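PDB 6HFZ: GDSL-like protein from Roseburia intestinalis L1-82, which acts as a two-domain esterase on acetylated mannans, removing acetyl groups from these polysaccharides. Local coordinates for residues Ala32-Phe37 with Asp71-Asn76; Lys98-Val103 with Ser131-Ala136; Arg26-Glu31 with Phe67-Phe72; Arg19-Met24 with Asp211-Glu216. All coordinates share one frame; numbering follows the deposited sequence.

Contact 1 (Ala32-Phe37 with Asp71-Asn76); sequences ALNIAF and DFTYIN
Leu33 N donates to Asp71 O at 2.8 Å, the first of five backbone hydrogen bonds that join Ala32-Phe37 to Asp71-Asn76 as parallel strands. They belong to the central sheet of an SGNH-hydrolase domain, in which strand 71-78 is the outermost strand next to 32-39. In parallel fashion only the odd-numbered residues of the first strand, Leu33, Ile35 and Phe37, use their N-H groups here; Asn34 and Ala36 bond to strand 102-106 and its approach instead. The strand directions differ by 24°. Leu33, Ile35, Phe37, Phe72 and Tyr74 share one face, and their bulk suits a surface covered by helices 18-28 and 55-66. The Phe72 ring reaches Ile35 CG1 with CD1 at 3.6 Å and Leu33 CD1 with CE1 at 3.7 Å. On the other face small Ala36 lies beside branched Ile75, Ala36 CB being 3.8 Å from Ile75 CB. Ile75 CD1 rests against Asn34 CB. Further along, the Phe37 and Tyr74 rings meet obliquely, planes at 59°. Asn76 ND2, which also bonds to Thr43 O, donates within its own amide plane to Tyr74 OH at 3.0 Å and 174°.

Contact 2 (Lys98-Val103 with Ser131-Ala136); sequences KEPDFV and SKTKPA
Ala136, Thr133 and Pro135 bury most of the surface that Ser131-Ala136 sets against Lys98-Val103. Ala136 is gripped through its backbone on both sides: its N donates to Asp101 O at 3.0 Å, in a bent bond of 141°, and its O accepts from Val103 N at 2.8 Å. The two bonds bracket Phe102, which pairs with Ala136 in a parallel bridge. Ala136 CB packs against Arg19 and Val23 of helix 18-28, a close approach that its small size suits. Thr133 works differently, with both branches in use. OG1 sits between the backbone N and the carbonyl carbon (chi1 71°) and donates to Pro100 O at 2.6 Å, lying in the plane of that carbonyl. Its methyl CG2 meanwhile packs on Glu99, 3.8 Å from CA. Pro135 turns CB toward the same Pro100 O and, 3.9 Å away, toward Val103 CG2. The apolar ring suits this place: it lies beside Val103 and also packs on Val128 of helix 115-129. A water adds a polar link, donating to Asp101 OD1 and to Thr133 O. The Asp101 carboxylate has further partners, Asn34 N on OD2 and Arg26 on OD1, which would help to offset its buried charge. Ser131-Lys134 form a type I turn that directs the chain into strand 136-141. The whole is the opening of two neighbouring parallel strands joined by a beta-alpha-beta crossover through helix 115-129, as in the alpha/beta/alpha core of SGNH hydrolases.

Contact 3 (Arg26-Glu31 with Phe67-Phe72); sequences RAKAGE and FPQADF
Gln69 NE2 donates to Lys28 O at 3.1 Å and 165°, the acceptor oxygen lying in the plane of the side-chain amide. The acceptor belongs to the final turn of helix 18-28, where carbonyls are running out of helical partners, and a neutral amide on a bent arm suits it. CG of Gln69 stands between the backbone N and the carbonyl carbon (chi1 55°), which sets it against the carbonyl oxygens of Ala27 and Lys28. Ala27 is the most enclosed residue. Its CB sits over one face of the Phe67 ring, 3.7 Å from the centroid, in a CH-pi contact whose close approach suits a small methyl; Phe72 CZ approaches the same methyl at 4.0 Å. Ala70 CB lies close to both Ala27 O and Glu31 O. The Glu31 oxygen also accepts from Asp71 N at 3.2 Å, the bond with which the parallel strands begin. Arg26 NE clasps Glu31 OE1 at 3.0 Å in a salt bridge across the helix end. Gly30, with positive phi, lets Glu31 N return to Arg26 O and Gly30 N to Ala27 O: a Schellman motif, ending the helix where the chain turns into strand 32-39 of the alpha/beta fold.

Contact 4 (Arg19-Met24 with Asp211-Glu216); sequences RLKKVM and DKVKTE
The carboxylate of Glu216 is the flat group met across this crossing: Lys21 NZ reaches its OE1 at 3.3 Å, a salt bridge whose hydrogen bond is weak. No aromatic ring belongs to either segment, but Trp62 and Trp63 of helix 55-66 border Met24 from outside. The contact is a helix-helix crossing in the alpha/beta/alpha domain of an SGNH hydrolase, between helix 18-28 and helix 196-215, far apart in the chain. The segments cross at -75°, their axes 10.1 Å apart at the closest, so contact is confined to a small patch. Val213 lies at its centre. With CG1 anti to the backbone N (chi1 173°), the valine holds that methyl out to three residues of the other helix: Lys21 CG at 3.9 Å, Leu20 CG at 4.0 Å and Met24 SE at 4.1 Å. A short beta-branched residue suits the middle of the crossing, where one methyl meets three longer side chains. Lys21 is fitted to the margin. Its aliphatic part lies against Val213, and beyond CG the chain is extended, carrying the ammonium group out to Glu216, which has Arg14 as a long, weak second ion partner. Leu20 is buried and also touches Phe209, one turn earlier in helix 196-215. Met24, present as selenomethionine, is long and unbranched enough to run on to the next residue, its SE lying 3.6 Å from Lys214 CA and 3.7 Å from Lys214 CB.

All four contacts lie in the esterase domain, and their chemistry follows their depth in it. Contact 2 is the most buried, and contacts 1 and 2 meet in the sheet, where Ala36 N bonds to Phe102 O, so strand 32-39 is paired on both flanks. Contact 3 sits further out, at the end where helix 18-28 passes into that strand, and shares Asp71 and Phe72 with contact 1. Contact 4 uses the same helix but has no backbone bonds between its segments, relying on apolar side chains and one salt bridge at the margin. The Arg26-Asp101 salt bridge ties contact 3 to contact 2, and Arg19 joins contact 4 to Pro135 O.

Contact 1 (Ala32-Phe37 with Asp71-Asn76)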
loop_
_atom_site.group_PDB
_atom_site.type_symbol
_atom_site.label_atom_id
_atom_site.label_comp_id
_atom_site.label_asym_id
_atom_site.label_seq_id
_atom_site.Cartn_x
_atom_site.Cartn_y
_atom_site.Cartn_z
ATOM N N ALA A 32 23.951 8.355 9.174
ATOM C CA ALA A 32 22.552 8.812 9.165
ATOM C C ALA A 32 21.732 7.911 8.217
ATOM O O ALA A 32 22.118 7.692 7.081
ATOM C CB ALA A 32 22.487 10.255 8.754
ATOM N N LEU A 33 20.607 7.367 8.717
ATOM C CA LEU A 33 19.860 6.350 8.008
ATOM C C LEU A 33 18.367 6.676 8.027
ATOM O O LEU A 33 17.824 7.231 8.997
ATOM C CB LEU A 33 20.146 4.992 8.646
ATOM C CG LEU A 33 21.582 4.514 8.494
ATOM C CD1 LEU A 33 21.896 3.426 9.510
ATOM C CD2 LEU A 33 21.875 4.050 7.073
ATOM N N ASN A 34 17.712 6.314 6.919
ATOM C CA ASN A 34 16.307 6.563 6.716
ATOM C C ASN A 34 15.546 5.225 6.815
ATOM O O ASN A 34 15.799 4.329 6.058
ATOM C CB ASN A 34 16.120 7.211 5.344
ATOM C CG ASN A 34 16.737 8.595 5.259
ATOM O OD1 ASN A 34 16.744 9.343 6.232
ATOM N ND2 ASN A 34 17.200 8.975 4.086
ATOM N N ILE A 35 14.647 5.134 7.788
ATOM C CA ILE A 35 13.901 3.927 8.113
ATOM C C ILE A 35 12.449 4.131 7.656
ATOM O O ILE A 35 11.769 4.987 8.244
ATOM C CB ILE A 35 13.994 3.689 9.633
ATOM C CG1 ILE A 35 15.445 3.666 10.145
ATOM C CG2 ILE A 35 13.226 2.431 10.044
ATOM C CD1 ILE A 35 16.342 2.613 9.524
ATOM N N ALA A 36 11.985 3.362 6.650
ATOM C CA ALA A 36 10.722 3.627 6.036
ATOM C C ALA A 36 9.771 2.430 6.124
ATOM O O ALA A 36 10.178 1.291 6.230
ATOM C CB ALA A 36 10.928 4.054 4.620
ATOM N N PHE A 37 8.495 2.755 5.962
ATOM C CA PHE A 37 7.395 1.794 6.025
ATOM C C PHE A 37 6.342 2.151 4.983
ATOM O O PHE A 37 5.905 3.274 4.945
ATOM C CB PHE A 37 6.735 1.843 7.402
ATOM C CG PHE A 37 7.689 1.671 8.550
ATOM C CD1 PHE A 37 8.463 2.737 8.987
ATOM C CD2 PHE A 37 7.789 0.460 9.230
ATOM C CE1 PHE A 37 9.333 2.591 10.045
ATOM C CE2 PHE A 37 8.718 0.304 10.240
ATOM C CZ PHE A 37 9.465 1.374 10.659
ATOM N N ASP A 71 22.066 8.436 13.400
ATOM C CA ASP A 71 20.938 9.375 13.288
ATOM C C ASP A 71 19.853 8.795 12.369
ATOM O O ASP A 71 20.055 8.652 11.178
ATOM C CB ASP A 71 21.396 10.711 12.708
ATOM C CG ASP A 71 22.136 11.536 13.736
ATOM O OD1 ASP A 71 21.487 11.928 14.727
ATOM O OD2 ASP A 71 23.365 11.729 13.559
ATOM N N PHE A 72 18.702 8.480 12.940
ATOM C CA PHE A 72 17.639 7.858 12.132
ATOM C C PHE A 72 16.506 8.844 11.861
ATOM O O PHE A 72 16.124 9.633 12.750
ATOM C CB PHE A 72 17.089 6.627 12.843
ATOM C CG PHE A 72 18.090 5.522 13.022
ATOM C CD1 PHE A 72 18.393 4.688 11.949
ATOM C CD2 PHE A 72 18.735 5.320 14.241
ATOM C CE1 PHE A 72 19.268 3.624 12.097
ATOM C CE2 PHE A 72 19.597 4.251 14.386
ATOM C CZ PHE A 72 19.891 3.436 13.322
ATOM N N THR A 73 15.920 8.699 10.652
ATOM C CA THR A 73 14.783 9.456 10.190
ATOM C C THR A 73 13.621 8.478 9.939
ATOM O O THR A 73 13.852 7.465 9.310
ATOM C CB THR A 73 15.096 10.236 8.907
ATOM O OG1 THR A 73 16.162 11.143 9.213
ATOM C CG2 THR A 73 13.920 11.047 8.397
ATOM N N TYR A 74 12.456 8.830 10.468
ATOM C CA TYR A 74 11.217 8.002 10.455
ATOM C C TYR A 74 10.361 8.411 9.253
ATOM O O TYR A 74 9.978 9.576 9.168
ATOM C CB TYR A 74 10.445 8.198 11.750
ATOM C CG TYR A 74 9.111 7.489 11.879
ATOM C CD1 TYR A 74 9.017 6.103 11.871
ATOM C CD2 TYR A 74 7.952 8.202 12.093
ATOM C CE1 TYR A 74 7.801 5.453 12.000
ATOM C CE2 TYR A 74 6.734 7.563 12.303
ATOM C CZ TYR A 74 6.646 6.185 12.239
ATOM O OH TYR A 74 5.397 5.666 12.492
ATOM N N ILE A 75 10.126 7.473 8.313
ATOM C CA ILE A 75 9.311 7.697 7.128
ATOM C C ILE A 75 8.120 6.730 7.141
ATOM O O ILE A 75 8.319 5.567 6.870
ATOM C CB ILE A 75 10.139 7.541 5.845
ATOM C CG1 ILE A 75 11.332 8.499 5.830
ATOM C CG2 ILE A 75 9.289 7.682 4.584
ATOM C CD1 ILE A 75 12.471 7.904 5.073
ATOM N N ASN A 76 6.936 7.244 7.499
ATOM C CA ASN A 76 5.718 6.442 7.548
ATOM C C ASN A 76 4.865 6.798 6.345
ATOM O O ASN A 76 4.212 7.815 6.363
ATOM C CB ASN A 76 4.927 6.587 8.838
ATOM C CG ASN A 76 3.847 5.531 8.920
ATOM O OD1 ASN A 76 3.210 5.218 7.914
ATOM N ND2 ASN A 76 3.673 4.960 10.100
#

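Contact 2 (Lys98-Val103 with Ser131-Ala136)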
loop_
_atom_site.group_PDB
_atom_site.type_symbol
_atom_site.label_atom_id
_atom_site.label_comp_id
_atom_site.label_asym_id
_atom_site.label_seq_id
_atom_site.Cartn_x
_atom_site.Cartn_y
_atom_site.Cartn_z
ATOM N N LYS A 98 12.262 9.919 -0.588
ATOM C CA LYS A 98 12.804 10.158 0.754
ATOM C C LYS A 98 14.127 9.401 0.964
ATOM O O LYS A 98 14.680 9.438 2.087
ATOM C CB LYS A 98 11.832 9.750 1.866
ATOM C CG LYS A 98 10.364 10.097 1.689
ATOM C CD LYS A 98 10.075 11.532 1.381
ATOM C CE LYS A 98 8.632 11.889 1.694
ATOM N NZ LYS A 98 8.258 13.203 1.129
ATOM N N GLU A 99 14.599 8.690 -0.062
ATOM C CA GLU A 99 15.915 8.018 -0.067
ATOM C C GLU A 99 16.029 7.009 1.073
ATOM O O GLU A 99 16.939 7.061 1.902
ATOM C CB GLU A 99 17.057 9.037 0.016
ATOM C CG GLU A 99 17.130 9.929 -1.217
ATOM C CD GLU A 99 18.126 11.075 -1.062
ATOM O OE1 GLU A 99 19.046 11.150 -1.889
ATOM O OE2 GLU A 99 17.962 11.906 -0.126
ATOM N N PRO A 100 15.128 6.012 1.150
ATOM C CA PRO A 100 15.102 5.125 2.306
ATOM C C PRO A 100 16.290 4.155 2.254
ATOM O O PRO A 100 16.734 3.742 1.154
ATOM C CB PRO A 100 13.762 4.371 2.109
ATOM C CG PRO A 100 13.610 4.326 0.586
ATOM C CD PRO A 100 14.114 5.691 0.145
ATOM N N ASP A 101 16.743 3.734 3.437
ATOM C CA ASP A 101 17.825 2.744 3.616
ATOM C C ASP A 101 17.281 1.365 4.025
ATOM O O ASP A 101 17.855 0.312 3.683
ATOM C CB ASP A 101 18.837 3.278 4.629
ATOM C CG ASP A 101 19.554 4.532 4.119
ATOM O OD1 ASP A 101 20.244 4.428 3.055
ATOM O OD2 ASP A 101 19.342 5.641 4.727
ATOM N N PHE A 102 16.085 1.373 4.590
ATOM C CA PHE A 102 15.372 0.216 5.064
ATOM C C PHE A 102 13.885 0.473 4.789
ATOM O O PHE A 102 13.412 1.573 5.066
ATOM C CB PHE A 102 15.625 0.057 6.569
ATOM C CG PHE A 102 14.771 -0.979 7.273
ATOM C CD1 PHE A 102 15.189 -2.293 7.365
ATOM C CD2 PHE A 102 13.595 -0.600 7.915
ATOM C CE1 PHE A 102 14.406 -3.244 8.021
ATOM C CE2 PHE A 102 12.828 -1.538 8.595
ATOM C CZ PHE A 102 13.244 -2.855 8.645
ATOM N N VAL A 103 13.206 -0.501 4.173
ATOM C CA VAL A 103 11.805 -0.406 3.798
ATOM C C VAL A 103 11.092 -1.681 4.272
ATOM O O VAL A 103 11.482 -2.762 3.853
ATOM C CB VAL A 103 11.627 -0.299 2.266
ATOM C CG1 VAL A 103 10.140 -0.271 1.900
ATOM C CG2 VAL A 103 12.362 0.919 1.711
ATOM N N SER A 131 15.547 0.428 -6.790
ATOM C CA SER A 131 15.647 1.902 -6.721
ATOM C C SER A 131 17.079 2.352 -6.378
ATOM O O SER A 131 17.938 1.554 -5.955
ATOM C CB SER A 131 14.662 2.474 -5.745
ATOM O OG SER A 131 14.931 2.036 -4.422
ATOM N N LYS A 132 17.320 3.656 -6.518
ATOM C CA LYS A 132 18.671 4.227 -6.450
ATOM C C LYS A 132 19.409 3.879 -5.157
ATOM O O LYS A 132 20.611 3.555 -5.228
ATOM C CB LYS A 132 18.603 5.749 -6.608
ATOM C CG LYS A 132 19.966 6.427 -6.706
ATOM C CD LYS A 132 19.907 7.909 -7.077
ATOM C CE LYS A 132 19.079 8.759 -6.127
ATOM N NZ LYS A 132 17.717 9.026 -6.656
ATOM N N THR A 133 18.728 3.953 -3.996
ATOM C CA THR A 133 19.389 3.741 -2.712
ATOM C C THR A 133 19.527 2.242 -2.386
ATOM O O THR A 133 20.161 1.917 -1.354
ATOM C CB THR A 133 18.712 4.503 -1.571
ATOM O OG1 THR A 133 17.455 3.862 -1.317
ATOM C CG2 THR A 133 18.510 5.976 -1.872
ATOM N N LYS A 134 19.013 1.335 -3.233
ATOM C CA LYS A 134 19.185 -0.133 -3.053
ATOM C C LYS A 134 18.865 -0.494 -1.609
ATOM O O LYS A 134 19.673 -1.112 -0.895
ATOM C CB LYS A 134 20.605 -0.582 -3.418
ATOM C CG LYS A 134 21.016 -0.297 -4.865
ATOM C CD LYS A 134 20.253 -1.136 -5.841
ATOM C CE LYS A 134 20.785 -1.103 -7.258
ATOM N NZ LYS A 134 20.136 -0.007 -8.008
ATOM N N PRO A 135 17.667 -0.128 -1.130
ATOM C CA PRO A 135 17.306 -0.352 0.267
ATOM C C PRO A 135 17.176 -1.831 0.654
ATOM O O PRO A 135 16.826 -2.651 -0.153
ATOM C CB PRO A 135 15.936 0.319 0.387
ATOM C CG PRO A 135 15.374 0.192 -0.994
ATOM C CD PRO A 135 16.557 0.460 -1.902
ATOM N N ALA A 136 17.515 -2.135 1.912
ATOM C CA ALA A 136 17.115 -3.376 2.536
ATOM C C ALA A 136 15.587 -3.385 2.603
ATOM O O ALA A 136 14.974 -2.369 2.958
ATOM C CB ALA A 136 17.701 -3.502 3.915
HETATM O O HOH W 1 20.756 2.389 1.137
#

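Contact 3 (Arg26-Glu31 with Phe67-Phe72)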
loop_
_atom_site.group_PDB
_atom_site.type_symbol
_atom_site.label_atom_id
_atom_site.label_comp_id
_atom_site.label_asym_id
_atom_site.label_seq_id
_atom_site.Cartn_x
_atom_site.Cartn_y
_atom_site.Cartn_z
ATOM N N ARG A 26 26.381 0.179 8.736
ATOM C CA ARG A 26 26.375 1.615 8.606
ATOM C C ARG A 26 25.913 2.257 9.912
ATOM O O ARG A 26 26.454 3.289 10.335
ATOM C CB ARG A 26 25.499 2.014 7.408
ATOM C CG ARG A 26 26.209 1.752 6.083
ATOM C CD ARG A 26 25.317 1.837 4.852
ATOM N NE ARG A 26 24.733 3.160 4.661
ATOM C CZ ARG A 26 23.672 3.432 3.889
ATOM N NH1 ARG A 26 23.031 2.454 3.280
ATOM N NH2 ARG A 26 23.246 4.678 3.750
ATOM N N ALA A 27 24.894 1.664 10.547
ATOM C CA ALA A 27 24.340 2.192 11.829
ATOM C C ALA A 27 25.410 2.101 12.920
ATOM O O ALA A 27 25.573 3.010 13.739
ATOM C CB ALA A 27 23.129 1.386 12.231
ATOM N N LYS A 28 26.134 0.991 12.909
ATOM C CA LYS A 28 27.163 0.724 13.936
ATOM C C LYS A 28 28.267 1.792 13.813
ATOM O O LYS A 28 28.761 2.326 14.849
ATOM C CB LYS A 28 27.669 -0.707 13.743
ATOM C CG LYS A 28 28.507 -1.260 14.887
ATOM C CD LYS A 28 28.671 -2.772 14.789
ATOM C CE LYS A 28 28.518 -3.489 16.119
ATOM N NZ LYS A 28 29.682 -3.244 17.004
ATOM N N ALA A 29 28.581 2.168 12.556
ATOM C CA ALA A 29 29.588 3.188 12.223
ATOM C C ALA A 29 29.070 4.617 12.462
ATOM O O ALA A 29 29.821 5.591 12.250
ATOM C CB ALA A 29 30.044 3.016 10.798
ATOM N N GLY A 30 27.795 4.756 12.843
ATOM C CA GLY A 30 27.205 6.027 13.302
ATOM C C GLY A 30 26.662 6.902 12.176
ATOM O O GLY A 30 26.470 8.111 12.362
ATOM N N GLU A 31 26.399 6.300 11.009
ATOM C CA GLU A 31 25.880 7.030 9.847
ATOM C C GLU A 31 24.427 7.497 10.070
ATOM O O GLU A 31 23.754 7.116 11.013
ATOM C CB GLU A 31 25.944 6.144 8.606
ATOM C CG GLU A 31 27.342 5.769 8.168
ATOM C CD GLU A 31 27.437 5.106 6.801
ATOM O OE1 GLU A 31 26.452 5.202 5.993
ATOM O OE2 GLU A 31 28.501 4.527 6.521
ATOM N N PHE A 67 21.378 1.232 18.009
ATOM C CA PHE A 67 22.534 1.935 17.412
ATOM C C PHE A 67 22.464 3.404 17.821
ATOM O O PHE A 67 22.100 4.271 17.022
ATOM C CB PHE A 67 22.558 1.734 15.886
ATOM C CG PHE A 67 22.449 0.307 15.387
ATOM C CD1 PHE A 67 23.563 -0.528 15.335
ATOM C CD2 PHE A 67 21.229 -0.205 14.943
ATOM C CE1 PHE A 67 23.471 -1.824 14.848
ATOM C CE2 PHE A 67 21.138 -1.501 14.461
ATOM C CZ PHE A 67 22.254 -2.316 14.417
ATOM N N PRO A 68 22.708 3.738 19.114
ATOM C CA PRO A 68 22.540 5.115 19.597
ATOM C C PRO A 68 23.465 6.163 18.945
ATOM O O PRO A 68 23.197 7.371 19.037
ATOM C CB PRO A 68 22.831 5.032 21.107
ATOM C CG PRO A 68 23.581 3.733 21.298
ATOM C CD PRO A 68 23.118 2.809 20.186
ATOM N N GLN A 69 24.524 5.687 18.292
ATOM C CA GLN A 69 25.521 6.517 17.613
ATOM C C GLN A 69 24.992 6.985 16.246
ATOM O O GLN A 69 25.521 7.945 15.698
ATOM C CB GLN A 69 26.853 5.752 17.488
ATOM C CG GLN A 69 26.775 4.391 16.794
ATOM C CD GLN A 69 26.406 3.224 17.688
ATOM O OE1 GLN A 69 25.689 3.364 18.678
ATOM N NE2 GLN A 69 26.905 2.046 17.352
ATOM N N ALA A 70 23.987 6.289 15.678
ATOM C CA ALA A 70 23.440 6.656 14.346
ATOM C C ALA A 70 22.317 7.696 14.490
ATOM O O ALA A 70 21.721 7.845 15.560
ATOM C CB ALA A 70 22.975 5.418 13.627
ATOM N N ASP A 71 22.066 8.436 13.400
ATOM C CA ASP A 71 20.938 9.375 13.288
ATOM C C ASP A 71 19.853 8.795 12.369
ATOM O O ASP A 71 20.055 8.652 11.178
ATOM C CB ASP A 71 21.396 10.711 12.708
ATOM C CG ASP A 71 22.136 11.536 13.736
ATOM O OD1 ASP A 71 21.487 11.928 14.727
ATOM O OD2 ASP A 71 23.365 11.729 13.559
ATOM N N PHE A 72 18.702 8.480 12.940
ATOM C CA PHE A 72 17.639 7.858 12.132
ATOM C C PHE A 72 16.506 8.844 11.861
ATOM O O PHE A 72 16.124 9.633 12.750
ATOM C CB PHE A 72 17.089 6.627 12.843
ATOM C CG PHE A 72 18.090 5.522 13.022
ATOM C CD1 PHE A 72 18.393 4.688 11.949
ATOM C CD2 PHE A 72 18.735 5.320 14.241
ATOM C CE1 PHE A 72 19.268 3.624 12.097
ATOM C CE2 PHE A 72 19.597 4.251 14.386
ATOM C CZ PHE A 72 19.891 3.436 13.322
#

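Contact 4 (Arg19-Met24 with Asp211-Glu216)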
loop_
_atom_site.group_PDB
_atom_site.type_symbol
_atom_site.label_atom_id
_atom_site.label_comp_id
_atom_site.label_asym_id
_atom_site.label_seq_id
_atom_site.Cartn_x
_atom_site.Cartn_y
_atom_site.Cartn_z
ATOM N N ARG A 19 21.831 -6.923 2.358
ATOM C CA ARG A 19 21.536 -5.493 2.442
ATOM C C ARG A 19 21.228 -5.079 3.879
ATOM O O ARG A 19 21.660 -4.042 4.378
ATOM C CB ARG A 19 20.329 -5.144 1.561
ATOM C CG ARG A 19 20.630 -5.136 0.074
ATOM C CD ARG A 19 19.456 -4.574 -0.706
ATOM N NE ARG A 19 19.661 -4.702 -2.141
ATOM C CZ ARG A 19 18.914 -4.095 -3.055
ATOM N NH1 ARG A 19 17.920 -3.308 -2.670
ATOM N NH2 ARG A 19 19.163 -4.297 -4.341
ATOM N N LEU A 20 20.432 -5.913 4.561
ATOM C CA LEU A 20 20.035 -5.577 5.912
ATOM C C LEU A 20 21.274 -5.518 6.832
ATOM O O LEU A 20 21.411 -4.617 7.667
ATOM C CB LEU A 20 19.017 -6.636 6.344
ATOM C CG LEU A 20 18.450 -6.482 7.737
ATOM C CD1 LEU A 20 18.054 -5.029 8.033
ATOM C CD2 LEU A 20 17.244 -7.406 7.881
ATOM N N LYS A 21 22.232 -6.423 6.602
ATOM C CA LYS A 21 23.411 -6.447 7.446
ATOM C C LYS A 21 24.300 -5.248 7.081
ATOM O O LYS A 21 24.924 -4.681 7.961
ATOM C CB LYS A 21 24.145 -7.781 7.327
ATOM C CG LYS A 21 23.581 -8.891 8.210
ATOM C CD LYS A 21 24.104 -10.254 7.831
ATOM C CE LYS A 21 23.841 -11.320 8.871
ATOM N NZ LYS A 21 24.474 -12.610 8.483
ATOM N N LYS A 22 24.323 -4.851 5.802
ATOM C CA LYS A 22 25.071 -3.648 5.409
ATOM C C LYS A 22 24.491 -2.415 6.106
ATOM O O LYS A 22 25.216 -1.549 6.570
ATOM C CB LYS A 22 25.061 -3.470 3.895
ATOM C CG LYS A 22 26.167 -4.196 3.142
ATOM C CD LYS A 22 26.358 -3.720 1.685
ATOM C CE LYS A 22 26.139 -2.229 1.468
ATOM N NZ LYS A 22 26.530 -1.779 0.108
ATOM N N VAL A 23 23.162 -2.332 6.250
ATOM C CA VAL A 23 22.559 -1.198 6.926
ATOM C C VAL A 23 22.969 -1.168 8.401
ATOM O O VAL A 23 23.307 -0.104 8.940
ATOM C CB VAL A 23 21.023 -1.191 6.779
ATOM C CG1 VAL A 23 20.401 -0.093 7.624
ATOM C CG2 VAL A 23 20.641 -1.055 5.311
HETATM N N MSE A 24 22.916 -2.334 9.056
HETATM C CA MSE A 24 23.319 -2.429 10.450
HETATM C C MSE A 24 24.773 -1.970 10.625
HETATM O O MSE A 24 25.080 -1.322 11.621
HETATM C CB MSE A 24 23.082 -3.822 11.004
HETATM C CG MSE A 24 21.575 -4.008 10.976
HETATM SE SE MSE A 24 21.100 -5.729 11.864
HETATM C CE MSE A 24 19.124 -5.648 11.640
ATOM N N ASP A 211 16.839 -8.529 15.753
ATOM C CA ASP A 211 17.896 -8.862 16.775
ATOM C C ASP A 211 18.687 -10.105 16.334
ATOM O O ASP A 211 19.906 -10.184 16.520
ATOM C CB ASP A 211 17.265 -9.000 18.165
ATOM C CG ASP A 211 17.181 -7.678 18.909
ATOM O OD1 ASP A 211 18.137 -6.879 18.813
ATOM O OD2 ASP A 211 16.187 -7.448 19.573
ATOM N N LYS A 212 18.008 -11.117 15.790
ATOM C CA LYS A 212 18.651 -12.321 15.318
ATOM C C LYS A 212 19.626 -11.975 14.181
ATOM O O LYS A 212 20.764 -12.481 14.115
ATOM C CB LYS A 212 17.627 -13.372 14.878
ATOM C CG LYS A 212 18.259 -14.601 14.241
ATOM C CD LYS A 212 17.306 -15.509 13.533
ATOM C CE LYS A 212 16.380 -16.192 14.505
ATOM N NZ LYS A 212 17.101 -17.213 15.292
ATOM N N VAL A 213 19.183 -11.111 13.259
ATOM C CA VAL A 213 20.039 -10.706 12.147
ATOM C C VAL A 213 21.285 -9.985 12.659
ATOM O O VAL A 213 22.367 -10.158 12.059
ATOM C CB VAL A 213 19.273 -9.843 11.128
ATOM C CG1 VAL A 213 20.174 -9.250 10.047
ATOM C CG2 VAL A 213 18.161 -10.673 10.515
ATOM N N LYS A 214 21.105 -9.098 13.635
ATOM C CA LYS A 214 22.177 -8.256 14.119
ATOM C C LYS A 214 23.289 -9.106 14.760
ATOM O O LYS A 214 24.477 -8.785 14.621
ATOM C CB LYS A 214 21.692 -7.245 15.149
ATOM C CG LYS A 214 22.833 -6.565 15.895
ATOM C CD LYS A 214 22.398 -5.508 16.859
ATOM C CE LYS A 214 23.580 -4.700 17.368
ATOM N NZ LYS A 214 24.282 -5.392 18.472
ATOM N N THR A 215 22.903 -10.182 15.444
ATOM C CA THR A 215 23.864 -10.926 16.275
ATOM C C THR A 215 24.396 -12.173 15.572
ATOM O O THR A 215 25.258 -12.851 16.120
ATOM C CB THR A 215 23.223 -11.316 17.602
ATOM O OG1 THR A 215 22.129 -12.181 17.304
ATOM C CG2 THR A 215 22.763 -10.109 18.389
ATOM N N GLU A 216 23.892 -12.494 14.382
ATOM C CA GLU A 216 24.403 -13.655 13.645
ATOM C C GLU A 216 25.903 -13.493 13.347
ATOM O O GLU A 216 26.347 -12.474 12.803
ATOM C CB GLU A 216 23.616 -13.853 12.357
ATOM C CG GLU A 216 22.609 -14.973 12.449
ATOM C CD GLU A 216 21.916 -15.217 11.126
ATOM O OE1 GLU A 216 22.449 -14.730 10.092
ATOM O OE2 GLU A 216 20.854 -15.874 11.128
#